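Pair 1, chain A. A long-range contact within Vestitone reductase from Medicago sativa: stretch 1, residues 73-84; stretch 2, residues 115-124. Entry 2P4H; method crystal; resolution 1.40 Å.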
# COMPACT_ATOMS: atom_id res chain seq x y z
N GLU A 73 6.56 17.78 13.41
CA GLU A 73 6.65 18.36 14.75
C GLU A 73 5.46 17.96 15.60
O GLU A 73 4.31 18.12 15.20
CB GLU A 73 6.73 19.89 14.65
CG GLU A 73 6.78 20.60 16.00
CD GLU A 73 8.06 20.30 16.77
OE1 GLU A 73 8.14 20.68 17.96
OE2 GLU A 73 8.98 19.69 16.19
N GLY A 74 5.74 17.43 16.79
CA GLY A 74 4.69 17.02 17.70
C GLY A 74 3.89 15.78 17.34
O GLY A 74 2.93 15.44 18.03
N CYS A 75 4.28 15.10 16.27
CA CYS A 75 3.57 13.90 15.84
C CYS A 75 3.95 12.64 16.61
O CYS A 75 5.11 12.45 16.98
CB CYS A 75 3.79 13.66 14.34
SG CYS A 75 2.98 14.87 13.28
N VAL A 76 2.97 11.77 16.84
CA VAL A 76 3.20 10.52 17.55
C VAL A 76 3.52 9.41 16.56
O VAL A 76 4.05 8.37 16.92
CB VAL A 76 1.96 10.11 18.39
CG1 VAL A 76 1.68 11.17 19.44
CG2 VAL A 76 0.76 9.92 17.48
N GLY A 77 3.21 9.65 15.29
CA GLY A 77 3.49 8.66 14.27
C GLY A 77 3.69 9.28 12.90
O GLY A 77 3.22 10.39 12.63
N ILE A 78 4.41 8.56 12.04
CA ILE A 78 4.66 8.99 10.68
C ILE A 78 4.35 7.80 9.78
O ILE A 78 4.90 6.71 9.96
CB ILE A 78 6.14 9.39 10.44
CG1 ILE A 78 6.50 10.63 11.27
CG2 ILE A 78 6.38 9.66 8.96
CD1 ILE A 78 7.99 10.96 11.25
N PHE A 79 3.43 8.00 8.84
CA PHE A 79 3.06 6.96 7.88
C PHE A 79 3.58 7.44 6.53
O PHE A 79 3.00 8.33 5.91
CB PHE A 79 1.54 6.78 7.81
CG PHE A 79 0.90 6.31 9.10
CD1 PHE A 79 1.67 5.83 10.16
CD2 PHE A 79 -0.49 6.32 9.23
CE1 PHE A 79 1.06 5.38 11.33
CE2 PHE A 79 -1.10 5.87 10.40
CZ PHE A 79 -0.33 5.40 11.45
N HIS A 80 4.69 6.86 6.10
CA HIS A 80 5.30 7.24 4.84
C HIS A 80 4.79 6.36 3.70
O HIS A 80 5.28 5.24 3.50
CB HIS A 80 6.83 7.14 4.95
CG HIS A 80 7.55 7.78 3.81
ND1 HIS A 80 8.88 7.54 3.52
CD2 HIS A 80 7.13 8.68 2.89
CE1 HIS A 80 9.24 8.26 2.47
NE2 HIS A 80 8.19 8.96 2.07
N THR A 81 3.80 6.87 2.97
CA THR A 81 3.18 6.13 1.86
C THR A 81 3.59 6.64 0.48
O THR A 81 3.24 6.04 -0.53
CB THR A 81 1.64 6.21 1.93
OG1 THR A 81 1.19 7.44 1.33
CG2 THR A 81 1.16 6.15 3.37
N ALA A 82 4.32 7.75 0.45
CA ALA A 82 4.74 8.36 -0.81
C ALA A 82 6.10 7.91 -1.33
O ALA A 82 6.97 7.49 -0.58
CB ALA A 82 4.73 9.88 -0.66
N SER A 83 6.25 8.00 -2.65
CA SER A 83 7.48 7.65 -3.34
C SER A 83 7.73 8.69 -4.43
O SER A 83 6.80 9.33 -4.92
CB SER A 83 7.38 6.26 -3.97
OG SER A 83 7.66 5.25 -3.02
N PRO A 84 9.00 8.88 -4.83
CA PRO A 84 9.36 9.85 -5.86
C PRO A 84 8.68 9.61 -7.21
O PRO A 84 8.19 10.55 -7.84
CB PRO A 84 10.88 9.72 -5.94
CG PRO A 84 11.12 8.29 -5.56
CD PRO A 84 10.19 8.12 -4.39
N LYS A 115 11.17 13.93 19.51
CA LYS A 115 10.79 13.80 20.91
C LYS A 115 9.42 13.17 21.08
O LYS A 115 9.01 12.87 22.21
CB LYS A 115 10.77 15.18 21.58
CG LYS A 115 12.08 15.94 21.51
CD LYS A 115 11.92 17.33 22.12
CE LYS A 115 13.22 18.12 22.07
NZ LYS A 115 13.05 19.48 22.64
N THR A 116 8.70 12.95 19.98
CA THR A 116 7.35 12.40 20.08
C THR A 116 6.96 11.21 19.21
O THR A 116 6.04 10.47 19.55
CB THR A 116 6.33 13.51 19.82
OG1 THR A 116 6.60 14.13 18.56
CG2 THR A 116 6.40 14.58 20.91
N VAL A 117 7.63 11.01 18.08
CA VAL A 117 7.28 9.90 17.20
C VAL A 117 7.58 8.54 17.84
O VAL A 117 8.73 8.25 18.18
CB VAL A 117 8.01 9.99 15.84
CG1 VAL A 117 7.72 8.75 15.01
CG2 VAL A 117 7.55 11.24 15.09
N LYS A 118 6.55 7.71 17.99
CA LYS A 118 6.73 6.39 18.58
C LYS A 118 6.83 5.28 17.54
O LYS A 118 7.34 4.20 17.82
CB LYS A 118 5.59 6.09 19.57
CG LYS A 118 4.19 6.12 19.01
CD LYS A 118 3.18 5.85 20.13
CE LYS A 118 1.75 5.83 19.62
NZ LYS A 118 0.79 5.55 20.72
N ARG A 119 6.35 5.55 16.33
CA ARG A 119 6.46 4.56 15.26
C ARG A 119 6.47 5.22 13.89
O ARG A 119 5.71 6.15 13.62
CB ARG A 119 5.30 3.55 15.31
CG ARG A 119 5.54 2.34 14.40
CD ARG A 119 6.35 1.25 15.08
NE ARG A 119 5.46 0.32 15.79
CZ ARG A 119 5.84 -0.83 16.34
NH1 ARG A 119 7.11 -1.22 16.29
NH2 ARG A 119 4.94 -1.61 16.92
N PHE A 120 7.36 4.73 13.03
CA PHE A 120 7.50 5.19 11.65
C PHE A 120 7.08 3.98 10.82
O PHE A 120 7.70 2.93 10.90
CB PHE A 120 8.95 5.57 11.35
CG PHE A 120 9.18 6.08 9.96
CD1 PHE A 120 9.24 5.20 8.88
CD2 PHE A 120 9.34 7.44 9.72
CE1 PHE A 120 9.46 5.67 7.58
CE2 PHE A 120 9.56 7.92 8.43
CZ PHE A 120 9.62 7.04 7.36
N ILE A 121 6.01 4.13 10.04
CA ILE A 121 5.52 3.03 9.23
C ILE A 121 5.70 3.33 7.75
O ILE A 121 5.16 4.30 7.22
CB ILE A 121 4.04 2.73 9.53
CG1 ILE A 121 3.87 2.48 11.03
CG2 ILE A 121 3.58 1.51 8.75
CD1 ILE A 121 2.46 2.08 11.45
N TYR A 122 6.48 2.47 7.10
CA TYR A 122 6.78 2.61 5.69
C TYR A 122 5.98 1.64 4.84
O TYR A 122 5.93 0.45 5.13
CB TYR A 122 8.27 2.36 5.44
CG TYR A 122 8.68 2.58 4.01
CD1 TYR A 122 8.73 3.86 3.47
CD2 TYR A 122 8.99 1.50 3.18
CE1 TYR A 122 9.06 4.08 2.14
CE2 TYR A 122 9.33 1.71 1.83
CZ TYR A 122 9.36 3.01 1.33
OH TYR A 122 9.68 3.24 0.01
N THR A 123 5.36 2.17 3.79
CA THR A 123 4.56 1.36 2.88
C THR A 123 5.45 0.68 1.85
O THR A 123 6.09 1.36 1.05
CB THR A 123 3.54 2.25 2.13
OG1 THR A 123 2.54 2.72 3.05
CG2 THR A 123 2.87 1.47 1.00
N SER A 124 5.52 -0.65 1.89
CA SER A 124 6.31 -1.37 0.89
C SER A 124 5.37 -2.08 -0.07
O SER A 124 4.16 -1.81 -0.08
CB SER A 124 7.29 -2.35 1.53
OG SER A 124 8.23 -2.79 0.56
O HOH W 1 7.98 16.58 18.28
O HOH W 2 9.69 6.09 -0.61

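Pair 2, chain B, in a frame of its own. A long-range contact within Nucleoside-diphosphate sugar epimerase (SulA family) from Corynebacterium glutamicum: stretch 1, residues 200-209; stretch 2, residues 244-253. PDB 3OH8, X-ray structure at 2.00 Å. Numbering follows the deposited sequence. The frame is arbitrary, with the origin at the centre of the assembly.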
# COMPACT_ATOMS: atom_id res chain seq x y z
N ASP B 200 -13.98 11.70 18.36
CA ASP B 200 -14.72 10.82 19.26
C ASP B 200 -14.69 9.38 18.76
O ASP B 200 -14.87 9.11 17.56
CB ASP B 200 -16.18 11.27 19.43
CG ASP B 200 -16.32 12.60 20.18
OD1 ASP B 200 -15.30 13.16 20.66
OD2 ASP B 200 -17.47 13.06 20.29
N GLY B 201 -14.48 8.45 19.68
CA GLY B 201 -14.48 7.04 19.33
C GLY B 201 -13.14 6.53 18.81
O GLY B 201 -12.96 5.32 18.63
N ALA B 202 -12.19 7.42 18.55
CA ALA B 202 -10.90 6.97 18.01
C ALA B 202 -9.87 6.68 19.08
O ALA B 202 -9.72 7.44 20.04
CB ALA B 202 -10.35 8.00 17.00
N ASP B 203 -9.15 5.57 18.90
CA ASP B 203 -8.01 5.25 19.74
C ASP B 203 -6.73 5.94 19.27
O ASP B 203 -5.86 6.30 20.07
CB ASP B 203 -7.80 3.73 19.78
CG ASP B 203 -9.03 3.00 20.29
OD1 ASP B 203 -9.37 3.19 21.47
OD2 ASP B 203 -9.65 2.27 19.49
N VAL B 204 -6.61 6.12 17.95
CA VAL B 204 -5.41 6.69 17.36
C VAL B 204 -5.77 7.68 16.28
O VAL B 204 -6.73 7.45 15.54
CB VAL B 204 -4.54 5.59 16.71
CG1 VAL B 204 -3.27 6.19 16.09
CG2 VAL B 204 -4.18 4.52 17.74
N LEU B 205 -5.02 8.77 16.17
CA LEU B 205 -5.17 9.67 15.03
C LEU B 205 -4.00 9.52 14.09
O LEU B 205 -2.85 9.60 14.52
CB LEU B 205 -5.24 11.13 15.49
CG LEU B 205 -5.13 12.13 14.33
CD1 LEU B 205 -6.35 12.05 13.39
CD2 LEU B 205 -4.89 13.56 14.83
N VAL B 206 -4.28 9.29 12.81
CA VAL B 206 -3.22 9.34 11.80
C VAL B 206 -3.43 10.57 10.92
O VAL B 206 -4.46 10.69 10.24
CB VAL B 206 -3.20 8.06 10.94
CG1 VAL B 206 -2.11 8.15 9.86
CG2 VAL B 206 -2.95 6.86 11.83
N HIS B 207 -2.46 11.49 10.95
CA HIS B 207 -2.57 12.75 10.22
C HIS B 207 -1.67 12.72 9.00
O HIS B 207 -0.45 12.91 9.10
CB HIS B 207 -2.20 13.94 11.11
CG HIS B 207 -2.42 15.26 10.44
ND1 HIS B 207 -1.58 16.34 10.63
CD2 HIS B 207 -3.37 15.67 9.58
CE1 HIS B 207 -2.01 17.36 9.92
NE2 HIS B 207 -3.10 16.98 9.27
N LEU B 208 -2.30 12.47 7.86
CA LEU B 208 -1.62 12.24 6.61
C LEU B 208 -1.90 13.35 5.61
O LEU B 208 -1.20 13.48 4.61
CB LEU B 208 -2.09 10.93 5.99
CG LEU B 208 -1.45 9.64 6.45
CD1 LEU B 208 -2.07 8.50 5.68
CD2 LEU B 208 0.02 9.73 6.16
N ALA B 209 -2.94 14.15 5.86
CA ALA B 209 -3.41 15.12 4.87
C ALA B 209 -2.30 16.04 4.37
O ALA B 209 -1.49 16.56 5.15
CB ALA B 209 -4.55 15.94 5.42
N THR B 244 -9.85 11.65 25.85
CA THR B 244 -9.42 10.65 26.83
C THR B 244 -9.12 9.33 26.14
O THR B 244 -8.24 8.58 26.57
CB THR B 244 -10.48 10.43 27.93
OG1 THR B 244 -11.79 10.47 27.35
CG2 THR B 244 -10.37 11.51 28.99
N GLN B 245 -9.84 9.05 25.06
CA GLN B 245 -9.65 7.79 24.35
C GLN B 245 -8.48 7.85 23.36
O GLN B 245 -7.83 6.84 23.12
CB GLN B 245 -10.93 7.37 23.62
CG GLN B 245 -10.84 5.98 22.94
CD GLN B 245 -12.14 5.57 22.26
OE1 GLN B 245 -13.15 6.25 22.38
NE2 GLN B 245 -12.10 4.45 21.55
N CYS B 246 -8.20 9.02 22.79
CA CYS B 246 -7.13 9.09 21.80
C CYS B 246 -5.75 9.12 22.46
O CYS B 246 -5.33 10.12 23.07
CB CYS B 246 -7.32 10.24 20.81
SG CYS B 246 -6.34 10.07 19.26
N THR B 247 -5.06 8.01 22.31
CA THR B 247 -3.83 7.71 23.00
C THR B 247 -2.62 8.14 22.19
O THR B 247 -1.52 8.26 22.71
CB THR B 247 -3.76 6.18 23.16
OG1 THR B 247 -4.50 5.79 24.34
CG2 THR B 247 -2.35 5.68 23.26
N THR B 248 -2.83 8.35 20.89
CA THR B 248 -1.71 8.35 19.96
C THR B 248 -1.94 9.25 18.76
O THR B 248 -3.03 9.24 18.18
CB THR B 248 -1.46 6.92 19.46
OG1 THR B 248 -1.23 6.06 20.58
CG2 THR B 248 -0.26 6.87 18.53
N MSE B 249 -0.92 10.02 18.38
CA MSE B 249 -0.95 10.79 17.15
C MSE B 249 0.23 10.39 16.27
O MSE B 249 1.40 10.60 16.64
CB MSE B 249 -0.93 12.31 17.42
CG MSE B 249 -1.09 13.18 16.17
SE MSE B 249 -1.17 14.97 16.46
CE MSE B 249 -1.45 15.57 14.80
N ILE B 250 -0.07 9.76 15.14
CA ILE B 250 0.94 9.46 14.13
C ILE B 250 0.86 10.51 13.03
O ILE B 250 -0.12 10.55 12.29
CB ILE B 250 0.71 8.06 13.50
CG1 ILE B 250 0.60 6.99 14.59
CG2 ILE B 250 1.86 7.72 12.54
CD1 ILE B 250 1.75 7.03 15.61
N SER B 251 1.88 11.35 12.93
CA SER B 251 1.80 12.51 12.06
C SER B 251 2.78 12.42 10.88
O SER B 251 3.95 12.11 11.08
CB SER B 251 2.09 13.79 12.88
OG SER B 251 1.75 14.94 12.13
N ALA B 252 2.30 12.67 9.67
CA ALA B 252 3.17 12.64 8.51
C ALA B 252 4.28 13.70 8.64
O ALA B 252 4.05 14.77 9.19
CB ALA B 252 2.38 12.89 7.24
N SER B 253 5.47 13.38 8.16
CA SER B 253 6.52 14.39 8.04
C SER B 253 7.30 14.06 6.78
O SER B 253 6.76 13.43 5.88
CB SER B 253 7.42 14.41 9.28
OG SER B 253 8.34 15.50 9.20
O HOH W 3 -13.90 9.02 22.46
O HOH W 4 -7.90 4.06 23.46
O HOH W 5 1.25 15.56 9.30

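Both pairs place two short parallel strands side by side, and the evidence is direct: the strand directions differ by 9° in pair 1 and 8° in pair 2, with closest axial approaches of 4.8 and 4.7 Å. Superposing N, CA and C of 14 central residues gives an RMSD of 0.4 Å.

The hydrogen-bond ladder follows the same register. In pair 1, Ile A78 N donates to Arg A119 O (3.2 Å), Ile A121 N to Ile A78 O (2.8 Å), His A80 N to Ile A121 O (2.8 Å) and Thr A123 N to His A80 O (3.1 Å). The matching bonds in pair 2 are Leu B205 N to Thr B248 O, Ile B250 N to Leu B205 O and His B207 N to Ile B250 O, each 2.9 Å, and Ala B252 N to His B207 O (2.8 Å). Before the ladder, Lys A118 N reaches Val A76 O at 2.8 Å and Thr B247 N reaches Asp B203 O at 2.9 Å. Because these bonds use backbone atoms alone, the side chains can differ without disturbing them.

On the face carrying Ile A78 and His A80, pair 1 packs an aromatic ring: Phe A120 CE2 lies 3.7 Å from Ile A78 CG2, and Phe A120 CZ 3.7 Å from His A80 CB. Selenomethionine Met B249 fills the matching position with an extended chain, its CE 4.0 Å from Leu B205 CD2 and 4.1 Å from His B207 CB. One flexible methyl terminus thus meets the same two neighbouring positions as the ring. Tyr A122 matches the much smaller Ser B251, whose OG donates a hydrogen bond to water 5 (2.9 Å); that water also donates to Ala B252 O (2.9 Å).

The other face keeps isoleucine, with side-chain centres of Ile A121 and Ile B250 0.3 Å apart, but changes its partners. Phe A79 CE1 approaches Ile A121 CD1 at 3.6 Å. In pair 2 the shorter Val B206 brings CG2 to 4.2 Å from Ile B250 CB, while Val B204, at the position of Gly A77, adds a contact from CG1 to Ile B250 CG1 at 4.2 Å.

At the loop end, Thr A116 OG1 donates to Cys A75 O (2.7 Å), whereas the longer Gln B245 extends NE2 to Asp B203 OD1 (3.0 Å). Both loops nevertheless use a water bridge: water 1 joins Gly A74 N to Thr A116 OG1 (both 2.8 Å), and water 3 joins Gly B201 N to Gln B245 OE1 (both 2.9 Å).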